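Local atomic coordinates of uncharacterized protein AF_0941 (Archaeoglobus fulgidus, PDB entry 1YOZ), a protein that is of unknown function, an all-helical archaeal protein of the AF0941-like family that assembles from two copies of its chain. Residues E24-D27 and K28-Q32; M3-N7 and S8-R12; K95-D98 and P99-N103; T69-V72 and S73-I77. All coordinates share one frame; numbering follows the deposited sequence.

Contact 1: residues E24-D27 and K28-Q32; sequences EEAD and KLLDQ
L30 meets A26 because its CG stands beside its own backbone N (chi1 -62°), which lays the branch back over the preceding turn; CG then lies 3.2 Å from A26 O, and CD1 comes to 4.4 Å from A26 CB. L29 takes the other setting, with CG beside its carbonyl carbon (chi1 -177°), which leaves CB next to the carbonyls E25 O and A26 O, 3.6 Å from each. Two main-chain bonds define the turn. L29 N donates to E25 O over 3.1 Å with an N-H...O angle of 162°, whereas L30 N reaches A26 O at 2.9 Å on a more bent path. A water bridges E24 O and K28 N, donating a hydrogen bond to the first and accepting one from the second, the latter at 2.8 Å. L30 is where helical phi/psi is lost, and D31 serves as N-cap of the next helix, its OD2 accepting from N34 N. One short helix thus hands over to another within a few residues. D27 turns to K95, with which it forms a salt bridge. Helix 26-29 packs on two others: A26, L29 and L30 touch A86, L82 and F79 of helix 75-88, while L29 and L30 also touch F9 of helix 8-18.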
loop_
_atom_site.group_PDB
_atom_site.type_symbol
_atom_site.label_atom_id
_atom_site.label_comp_id
_atom_site.label_asym_id
_atom_site.label_seq_id
_atom_site.Cartn_x
_atom_site.Cartn_y
_atom_site.Cartn_z
ATOM N N GLU B 24 -1.567 21.153 -10.916
ATOM C CA GLU B 24 -2.805 21.412 -11.661
ATOM C C GLU B 24 -3.733 20.181 -11.656
ATOM O O GLU B 24 -4.955 20.310 -11.816
ATOM C CB GLU B 24 -2.453 21.729 -13.120
ATOM C CG GLU B 24 -3.037 23.034 -13.727
ATOM C CD GLU B 24 -2.442 23.377 -15.138
ATOM O OE1 GLU B 24 -1.951 24.525 -15.315
ATOM O OE2 GLU B 24 -2.470 22.510 -16.066
ATOM N N GLU B 25 -3.146 18.998 -11.482
ATOM C CA GLU B 25 -3.887 17.728 -11.604
ATOM C C GLU B 25 -4.530 17.252 -10.297
ATOM O O GLU B 25 -5.369 16.346 -10.312
ATOM C CB GLU B 25 -2.998 16.639 -12.224
ATOM C CG GLU B 25 -2.708 16.942 -13.701
ATOM C CD GLU B 25 -2.140 15.763 -14.502
ATOM O OE1 GLU B 25 -2.237 14.586 -14.078
ATOM O OE2 GLU B 25 -1.597 16.037 -15.594
ATOM N N ALA B 26 -4.133 17.872 -9.188
ATOM C CA ALA B 26 -4.679 17.560 -7.889
ATOM C C ALA B 26 -6.194 17.827 -7.835
ATOM O O ALA B 26 -6.965 16.987 -7.336
ATOM C CB ALA B 26 -3.939 18.331 -6.773
ATOM N N ASP B 27 -6.612 18.971 -8.356
ATOM C CA ASP B 27 -8.017 19.347 -8.383
ATOM C C ASP B 27 -8.920 18.248 -9.011
ATOM O O ASP B 27 -9.980 17.894 -8.472
ATOM C CB ASP B 27 -8.148 20.683 -9.132
ATOM C CG ASP B 27 -9.473 21.358 -8.900
ATOM O OD1 ASP B 27 -9.862 21.538 -7.732
ATOM O OD2 ASP B 27 -10.134 21.719 -9.899
ATOM N N LYS B 28 -8.489 17.664 -10.115
ATOM C CA LYS B 28 -9.278 16.591 -10.717
ATOM C C LYS B 28 -9.210 15.302 -9.904
ATOM O O LYS B 28 -10.228 14.590 -9.741
ATOM C CB LYS B 28 -8.852 16.309 -12.160
ATOM C CG LYS B 28 -9.339 14.941 -12.679
ATOM C CD LYS B 28 -9.079 14.777 -14.166
ATOM C CE LYS B 28 -9.409 13.376 -14.656
ATOM N NZ LYS B 28 -8.889 13.176 -16.063
ATOM N N LEU B 29 -8.018 14.999 -9.403
ATOM C CA LEU B 29 -7.847 13.805 -8.599
ATOM C C LEU B 29 -8.746 13.815 -7.331
ATOM O O LEU B 29 -9.263 12.774 -6.940
ATOM C CB LEU B 29 -6.366 13.563 -8.268
ATOM C CG LEU B 29 -5.982 12.302 -7.480
ATOM C CD1 LEU B 29 -6.348 11.004 -8.179
ATOM C CD2 LEU B 29 -4.504 12.348 -7.169
ATOM N N LEU B 30 -8.966 15.005 -6.755
ATOM C CA LEU B 30 -9.619 15.155 -5.456
ATOM C C LEU B 30 -11.100 15.480 -5.518
ATOM O O LEU B 30 -11.711 15.843 -4.492
ATOM C CB LEU B 30 -8.904 16.211 -4.645
ATOM C CG LEU B 30 -7.452 15.898 -4.314
ATOM C CD1 LEU B 30 -6.787 17.119 -3.647
ATOM C CD2 LEU B 30 -7.311 14.674 -3.484
ATOM N N ASP B 31 -11.659 15.369 -6.717
ATOM C CA ASP B 31 -13.098 15.340 -6.927
ATOM C C ASP B 31 -13.626 13.984 -6.467
ATOM O O ASP B 31 -13.283 12.976 -7.050
ATOM C CB ASP B 31 -13.434 15.573 -8.399
ATOM C CG ASP B 31 -14.927 15.582 -8.649
ATOM O OD1 ASP B 31 -15.548 16.657 -8.690
ATOM O OD2 ASP B 31 -15.504 14.494 -8.769
ATOM N N GLN B 32 -14.431 13.970 -5.390
ATOM C CA GLN B 32 -14.895 12.703 -4.799
ATOM C C GLN B 32 -15.683 11.810 -5.736
ATOM O O GLN B 32 -15.625 10.580 -5.615
ATOM C CB GLN B 32 -15.637 12.891 -3.463
ATOM C CG GLN B 32 -16.912 13.746 -3.510
ATOM C CD GLN B 32 -17.687 13.691 -2.185
ATOM O OE1 GLN B 32 -17.119 13.440 -1.088
ATOM N NE2 GLN B 32 -18.993 13.929 -2.276
HETATM O O HOH W 1 -7.266 19.337 -11.974
#

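Contact 2: residues M3-N7 and S8-R12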
loop_
_atom_site.group_PDB
_atom_site.type_symbol
_atom_site.label_atom_id
_atom_site.label_comp_id
_atom_site.label_asym_id
_atom_site.label_seq_id
_atom_site.Cartn_x
_atom_site.Cartn_y
_atom_site.Cartn_z
ATOM N N MET B 3 2.004 -10.197 -5.016
ATOM C CA MET B 3 2.706 -9.121 -5.691
ATOM C C MET B 3 1.738 -8.048 -6.144
ATOM O O MET B 3 2.111 -6.887 -6.228
ATOM C CB MET B 3 3.525 -9.675 -6.911
ATOM C CG MET B 3 4.725 -10.614 -6.579
ATOM S SD MET B 3 5.259 -11.708 -7.982
ATOM C CE MET B 3 5.166 -10.475 -9.179
ATOM N N LEU B 4 0.475 -8.421 -6.398
ATOM C CA LEU B 4 -0.422 -7.520 -7.075
ATOM C C LEU B 4 -1.039 -6.508 -6.143
ATOM O O LEU B 4 -1.543 -6.851 -5.065
ATOM C CB LEU B 4 -1.517 -8.319 -7.846
ATOM C CG LEU B 4 -2.595 -7.565 -8.641
ATOM C CD1 LEU B 4 -2.139 -6.771 -9.899
ATOM C CD2 LEU B 4 -3.775 -8.522 -9.035
ATOM N N TYR B 5 -1.007 -5.255 -6.560
ATOM C CA TYR B 5 -1.708 -4.192 -5.811
ATOM C C TYR B 5 -1.904 -3.024 -6.722
ATOM O O TYR B 5 -1.067 -2.098 -6.776
ATOM C CB TYR B 5 -0.951 -3.772 -4.529
ATOM C CG TYR B 5 -1.600 -2.636 -3.728
ATOM C CD1 TYR B 5 -0.871 -1.505 -3.336
ATOM C CD2 TYR B 5 -2.936 -2.696 -3.355
ATOM C CE1 TYR B 5 -1.447 -0.517 -2.551
ATOM C CE2 TYR B 5 -3.528 -1.696 -2.584
ATOM C CZ TYR B 5 -2.793 -0.622 -2.178
ATOM O OH TYR B 5 -3.422 0.379 -1.477
ATOM N N ILE B 6 -3.007 -3.086 -7.463
ATOM C CA ILE B 6 -3.528 -1.963 -8.186
ATOM C C ILE B 6 -4.231 -0.959 -7.230
ATOM O O ILE B 6 -5.025 -1.350 -6.384
ATOM C CB ILE B 6 -4.514 -2.456 -9.320
ATOM C CG1 ILE B 6 -3.740 -3.233 -10.408
ATOM C CG2 ILE B 6 -5.272 -1.306 -9.903
ATOM C CD1 ILE B 6 -4.624 -4.008 -11.450
ATOM N N ASN B 7 -3.895 0.334 -7.362
ATOM C CA ASN B 7 -4.548 1.419 -6.667
ATOM C C ASN B 7 -4.164 2.696 -7.392
ATOM O O ASN B 7 -3.059 3.235 -7.198
ATOM C CB ASN B 7 -4.094 1.483 -5.176
ATOM C CG ASN B 7 -4.835 2.517 -4.386
ATOM O OD1 ASN B 7 -5.394 3.455 -4.945
ATOM N ND2 ASN B 7 -4.771 2.411 -3.053
ATOM N N SER B 8 -5.078 3.128 -8.266
ATOM C CA SER B 8 -4.892 4.263 -9.149
ATOM C C SER B 8 -4.833 5.555 -8.372
ATOM O O SER B 8 -4.030 6.415 -8.707
ATOM C CB SER B 8 -6.033 4.300 -10.170
ATOM O OG SER B 8 -5.875 3.180 -11.060
ATOM N N PHE B 9 -5.636 5.668 -7.314
ATOM C CA PHE B 9 -5.619 6.911 -6.536
ATOM C C PHE B 9 -4.266 7.106 -5.874
ATOM O O PHE B 9 -3.643 8.210 -5.958
ATOM C CB PHE B 9 -6.730 6.972 -5.487
ATOM C CG PHE B 9 -6.750 8.253 -4.717
ATOM C CD1 PHE B 9 -7.444 9.364 -5.206
ATOM C CD2 PHE B 9 -6.066 8.366 -3.504
ATOM C CE1 PHE B 9 -7.439 10.574 -4.511
ATOM C CE2 PHE B 9 -6.037 9.573 -2.808
ATOM C CZ PHE B 9 -6.733 10.673 -3.299
ATOM N N LEU B 10 -3.804 6.041 -5.230
ATOM C CA LEU B 10 -2.492 6.056 -4.564
ATOM C C LEU B 10 -1.368 6.420 -5.525
ATOM O O LEU B 10 -0.555 7.290 -5.239
ATOM C CB LEU B 10 -2.234 4.723 -3.842
ATOM C CG LEU B 10 -0.867 4.603 -3.152
ATOM C CD1 LEU B 10 -0.741 5.494 -1.946
ATOM C CD2 LEU B 10 -0.675 3.162 -2.819
ATOM N N ASP B 11 -1.353 5.825 -6.713
ATOM C CA ASP B 11 -0.290 6.138 -7.659
ATOM C C ASP B 11 -0.381 7.576 -8.170
ATOM O O ASP B 11 0.642 8.252 -8.286
ATOM C CB ASP B 11 -0.290 5.180 -8.858
ATOM C CG ASP B 11 0.176 3.771 -8.508
ATOM O OD1 ASP B 11 1.099 3.547 -7.674
ATOM O OD2 ASP B 11 -0.392 2.861 -9.094
ATOM N N ARG B 12 -1.578 8.017 -8.565
ATOM C CA ARG B 12 -1.715 9.407 -9.062
ATOM C C ARG B 12 -1.333 10.407 -7.987
ATOM O O ARG B 12 -0.659 11.384 -8.266
ATOM C CB ARG B 12 -3.136 9.723 -9.528
ATOM C CG ARG B 12 -3.418 9.275 -10.953
ATOM C CD ARG B 12 -4.906 9.072 -11.222
ATOM N NE ARG B 12 -5.056 7.802 -11.910
ATOM C CZ ARG B 12 -5.170 7.625 -13.221
ATOM N NH1 ARG B 12 -5.200 8.667 -14.061
ATOM N NH2 ARG B 12 -5.274 6.379 -13.688
HETATM O O HOH W 2 -2.273 1.189 -9.558
#
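Hydrogen bonds that N7 accepts from the first turn of helix 8-18 carry this contact. N7 OD1 accepts from L10 N at 3.0 Å, a nearly straight bond (N-H...O 174°), although the donor stands well above the plane of the amide carbonyl instead of on a lone pair. The main-chain O of N7 receives D11 N at 3.1 Å. The other end of the amide is held too: N7 ND2 donates to Y5 OH at 2.9 Å, and that oxygen lies within 1° of the amide plane. With a partner at each end, the rotation of the amide is fixed. This is an asparagine N-cap, in which a side-chain oxygen satisfies an N-H that the helix start leaves without a main-chain acceptor. A water accepts a hydrogen bond from N7 N and donates one to D11 OD2 at 2.6 Å; D11 OD1 forms a salt bridge with R62 of the second subunit. The apolar contacts come from L10, whose CB sits 3.5 Å from N7 CG and whose CD2 approaches Y5 CE1 to 3.8 Å. With Y5 CG trans to N (chi1 178°), the ring is brought to N7, and N7 CB lies over the rim of one ring face. Across the subunit boundary the ring meets Y5 of the second subunit.

Contact 3: residues K95-D98 and P99-N103; sequences KKLD and PEVIN
D98 O is gripped by two backbone N-H groups of the opening turn of helix 99-113. V101 N comes to 2.8 Å from above the carbonyl plane with a bent N-H...O angle of 131°, while I102 N, at 3.2 Å, is much straighter (163°) and lies almost in line with the C=O bond. The bonds are thus of unlike geometry, the shorter being the more bent. L97 supplies the apolar part. Its CG, anti to the backbone N (chi1 179°), carries CD2 to 3.6 Å from I102 CD1, the two side chains crossing at about a right angle, and CD1 to a looser 4.3 Å from V101 CG1. Replacing L97 with an alanine would probably leave I102 CD1 without its closest apolar neighbour here and open a gap toward L75 and F79 of helix 75-88, which L97 also touches. The carboxylate of D98 makes no capping bond; its OD1 forms a salt bridge with K96 NZ at 3.0 Å. E100, bent at chi2, folds back until OE1 is 3.3 Å from D98 CB and 4.3 Å from D98 OD1. The nearby lysine is likely to offset some of the mutual repulsion of these two acids. D98 N is bonded to Q32 OE1, tying the connecting loop to helix 32-51. D98 thus holds the N-cap position without a side-chain cap, and P99 opens the first turn, where no main-chain acceptor is available for an N-H and a proline, having none, fits the start of an alpha-helix.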
loop_
_atom_site.group_PDB
_atom_site.type_symbol
_atom_site.label_atom_id
_atom_site.label_comp_id
_atom_site.label_asym_id
_atom_site.label_seq_id
_atom_site.Cartn_x
_atom_site.Cartn_y
_atom_site.Cartn_z
ATOM N N LYS B 95 -11.981 21.555 -2.283
ATOM C CA LYS B 95 -12.731 20.285 -2.346
ATOM C C LYS B 95 -12.553 19.592 -0.995
ATOM O O LYS B 95 -11.539 19.802 -0.303
ATOM C CB LYS B 95 -12.160 19.366 -3.422
ATOM C CG LYS B 95 -12.215 19.887 -4.856
ATOM C CD LYS B 95 -12.619 18.760 -5.739
ATOM C CE LYS B 95 -12.477 19.037 -7.213
ATOM N NZ LYS B 95 -12.670 20.456 -7.610
ATOM N N LYS B 96 -13.534 18.769 -0.635
ATOM C CA LYS B 96 -13.467 17.890 0.545
ATOM C C LYS B 96 -14.080 16.504 0.247
ATOM O O LYS B 96 -14.741 16.302 -0.771
ATOM C CB LYS B 96 -14.131 18.545 1.762
ATOM C CG LYS B 96 -15.365 19.341 1.404
ATOM C CD LYS B 96 -16.042 19.997 2.621
ATOM C CE LYS B 96 -16.810 18.933 3.476
ATOM N NZ LYS B 96 -17.702 17.961 2.687
ATOM N N LEU B 97 -13.823 15.546 1.141
ATOM C CA LEU B 97 -14.211 14.155 0.903
ATOM C C LEU B 97 -15.227 13.768 1.972
ATOM O O LEU B 97 -14.891 13.740 3.149
ATOM C CB LEU B 97 -12.981 13.249 1.007
ATOM C CG LEU B 97 -13.045 11.721 0.839
ATOM C CD1 LEU B 97 -13.649 11.256 -0.490
ATOM C CD2 LEU B 97 -11.653 11.136 1.044
ATOM N N ASP B 98 -16.459 13.501 1.564
ATOM C CA ASP B 98 -17.510 13.087 2.514
ATOM C C ASP B 98 -17.187 11.733 3.193
ATOM O O ASP B 98 -16.909 10.757 2.507
ATOM C CB ASP B 98 -18.849 12.958 1.777
ATOM C CG ASP B 98 -19.401 14.287 1.341
ATOM O OD1 ASP B 98 -18.985 15.312 1.937
ATOM O OD2 ASP B 98 -20.265 14.313 0.418
ATOM N N PRO B 99 -17.193 11.683 4.545
ATOM C CA PRO B 99 -17.148 10.390 5.237
ATOM C C PRO B 99 -18.087 9.339 4.661
ATOM O O PRO B 99 -17.717 8.155 4.566
ATOM C CB PRO B 99 -17.548 10.742 6.677
ATOM C CG PRO B 99 -16.956 12.175 6.866
ATOM C CD PRO B 99 -17.163 12.827 5.483
ATOM N N GLU B 100 -19.286 9.762 4.262
ATOM C CA GLU B 100 -20.241 8.836 3.651
ATOM C C GLU B 100 -19.687 8.269 2.350
ATOM O O GLU B 100 -19.988 7.139 1.990
ATOM C CB GLU B 100 -21.601 9.507 3.400
ATOM C CG GLU B 100 -22.217 10.202 4.606
ATOM C CD GLU B 100 -21.426 11.439 5.102
ATOM O OE1 GLU B 100 -20.922 12.231 4.257
ATOM O OE2 GLU B 100 -21.306 11.606 6.348
ATOM N N VAL B 101 -18.905 9.063 1.606
ATOM C CA VAL B 101 -18.397 8.580 0.306
ATOM C C VAL B 101 -17.305 7.499 0.547
ATOM O O VAL B 101 -17.321 6.434 -0.051
ATOM C CB VAL B 101 -17.979 9.756 -0.642
ATOM C CG1 VAL B 101 -17.153 9.236 -1.899
ATOM C CG2 VAL B 101 -19.219 10.487 -1.100
ATOM N N ILE B 102 -16.397 7.779 1.468
ATOM C CA ILE B 102 -15.443 6.774 1.953
ATOM C C ILE B 102 -16.151 5.471 2.282
ATOM O O ILE B 102 -15.761 4.421 1.776
ATOM C CB ILE B 102 -14.592 7.295 3.136
ATOM C CG1 ILE B 102 -13.810 8.524 2.685
ATOM C CG2 ILE B 102 -13.633 6.197 3.708
ATOM C CD1 ILE B 102 -12.962 9.160 3.728
ATOM N N ASN B 103 -17.188 5.537 3.127
ATOM C CA ASN B 103 -17.968 4.335 3.460
ATOM C C ASN B 103 -18.519 3.640 2.233
ATOM O O ASN B 103 -18.466 2.419 2.163
ATOM C CB ASN B 103 -19.082 4.588 4.514
ATOM C CG ASN B 103 -18.548 5.267 5.765
ATOM O OD1 ASN B 103 -17.353 5.259 6.015
ATOM N ND2 ASN B 103 -19.440 5.864 6.559
#

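Contact 4: residues T69-V72 and S73-I77; sequences TYVV and SQLSI
Y70 and the residues that follow the end of its helix make the close part of this contact. The ring swings forward because CG lies next to the carbonyl carbon (chi1 179°), and it lies over the chain at Q74 and L75. Q74 CB sits above the ring face in a CH-pi contact, 4.1 Å from the centroid and 28° off the normal, while L75 CB approaches Y70 CE2 to 3.9 Å. On the same side of the ring, Y70 O accepts from both Q74 N at 2.8 Å and L75 N at 2.9 Å, a double grip at the point where Q74 leaves helical phi/psi. With Y70 cut back to an alanine, Q74 CB and L75 CB would probably lose their cover, and H78, which bonds the tyrosine hydroxyl, would be left without that partner. The other side is looser. S73 N makes only a weak bond to T69 O, and V72, exposed, meets S73 through CG2, 3.4 Å from S73 OG, and also touches A106 of helix 99-113. A water bridges a main-chain O and N-H at the junction of the two helices, donating to V71 O at 2.8 Å and accepting from S76 N at 3.0 Å. The kink passes helix 57-73 into helix 75-88. On its inner side Y70 and L75 pack on F39 of helix 32-51 and F9 of helix 8-18, and V71 lies against I105 and I109 of helix 99-113.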
loop_
_atom_site.group_PDB
_atom_site.type_symbol
_atom_site.label_atom_id
_atom_site.label_comp_id
_atom_site.label_asym_id
_atom_site.label_seq_id
_atom_site.Cartn_x
_atom_site.Cartn_y
_atom_site.Cartn_z
ATOM N N THR B 69 -8.910 -2.027 2.822
ATOM C CA THR B 69 -8.201 -1.363 3.957
ATOM C C THR B 69 -7.570 0.000 3.638
ATOM O O THR B 69 -7.548 0.895 4.497
ATOM C CB THR B 69 -7.230 -2.376 4.715
ATOM O OG1 THR B 69 -6.265 -2.900 3.823
ATOM C CG2 THR B 69 -8.014 -3.552 5.144
ATOM N N TYR B 70 -7.113 0.222 2.397
ATOM C CA TYR B 70 -6.649 1.555 1.994
ATOM C C TYR B 70 -7.793 2.515 2.065
ATOM O O TYR B 70 -7.634 3.633 2.571
ATOM C CB TYR B 70 -6.112 1.580 0.538
ATOM C CG TYR B 70 -5.649 2.960 0.107
ATOM C CD1 TYR B 70 -4.331 3.385 0.333
ATOM C CD2 TYR B 70 -6.512 3.847 -0.538
ATOM C CE1 TYR B 70 -3.899 4.649 -0.074
ATOM C CE2 TYR B 70 -6.066 5.131 -0.923
ATOM C CZ TYR B 70 -4.764 5.507 -0.689
ATOM O OH TYR B 70 -4.318 6.762 -1.023
ATOM N N VAL B 71 -8.954 2.123 1.544
ATOM C CA VAL B 71 -10.061 3.091 1.505
ATOM C C VAL B 71 -10.516 3.413 2.955
ATOM O O VAL B 71 -10.639 4.583 3.339
ATOM C CB VAL B 71 -11.196 2.603 0.631
ATOM C CG1 VAL B 71 -12.502 3.409 0.854
ATOM C CG2 VAL B 71 -10.746 2.726 -0.840
ATOM N N VAL B 72 -10.756 2.383 3.742
ATOM C CA VAL B 72 -11.249 2.672 5.095
ATOM C C VAL B 72 -10.284 3.462 5.988
ATOM O O VAL B 72 -10.753 4.227 6.839
ATOM C CB VAL B 72 -11.804 1.436 5.821
ATOM C CG1 VAL B 72 -12.753 0.635 4.930
ATOM C CG2 VAL B 72 -10.683 0.573 6.313
ATOM N N SER B 73 -8.965 3.303 5.797
ATOM C CA SER B 73 -7.937 3.731 6.766
ATOM C C SER B 73 -6.891 4.723 6.255
ATOM O O SER B 73 -6.220 5.337 7.075
ATOM C CB SER B 73 -7.157 2.527 7.307
ATOM O OG SER B 73 -7.984 1.610 8.013
ATOM N N GLN B 74 -6.696 4.860 4.937
ATOM C CA GLN B 74 -5.665 5.749 4.417
ATOM C C GLN B 74 -6.196 6.792 3.459
ATOM O O GLN B 74 -5.565 7.825 3.273
ATOM C CB GLN B 74 -4.566 4.974 3.666
ATOM C CG GLN B 74 -3.602 4.172 4.516
ATOM C CD GLN B 74 -2.794 5.055 5.466
ATOM O OE1 GLN B 74 -2.105 6.001 5.044
ATOM N NE2 GLN B 74 -2.874 4.745 6.758
ATOM N N LEU B 75 -7.301 6.504 2.773
ATOM C CA LEU B 75 -7.778 7.444 1.736
ATOM C C LEU B 75 -8.023 8.880 2.274
ATOM O O LEU B 75 -7.578 9.851 1.654
ATOM C CB LEU B 75 -8.989 6.867 0.977
ATOM C CG LEU B 75 -9.766 7.780 0.013
ATOM C CD1 LEU B 75 -8.930 8.115 -1.222
ATOM C CD2 LEU B 75 -11.096 7.126 -0.411
ATOM N N SER B 76 -8.686 9.039 3.431
ATOM C CA SER B 76 -8.840 10.433 3.986
ATOM C C SER B 76 -7.522 11.143 4.275
ATOM O O SER B 76 -7.393 12.347 4.080
ATOM C CB SER B 76 -9.710 10.464 5.265
ATOM O OG SER B 76 -9.113 9.662 6.280
ATOM N N ILE B 77 -6.526 10.397 4.732
ATOM C CA ILE B 77 -5.218 10.969 5.044
ATOM C C ILE B 77 -4.484 11.462 3.797
ATOM O O ILE B 77 -3.863 12.557 3.768
ATOM C CB ILE B 77 -4.318 9.949 5.724
ATOM C CG1 ILE B 77 -4.788 9.659 7.154
ATOM C CG2 ILE B 77 -2.887 10.465 5.740
ATOM C CD1 ILE B 77 -5.448 8.346 7.373
HETATM O O HOH W 3 -10.027 6.794 4.941
#

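From the N terminus, contact 2 comes first, where the leading loop enters helix 8-18; contact 1 follows at helix 26-29 and its exit toward helix 32-51. Contact 4 joins helices 57-73 and 75-88, and contact 3 lies at the loop into helix 99-113. Each is local, so they run in series, and none nests in or crosses another. Space brings them together: contacts 1 and 2 meet where L29 packs on F9, contacts 2 and 4 where N7 and F9 meet Y70 and L75, and contacts 3 and 4 through L97 and I102. Contacts 1 and 3 are tied by D27-K95 and Q32-D98. Contact 2 also reaches the second subunit.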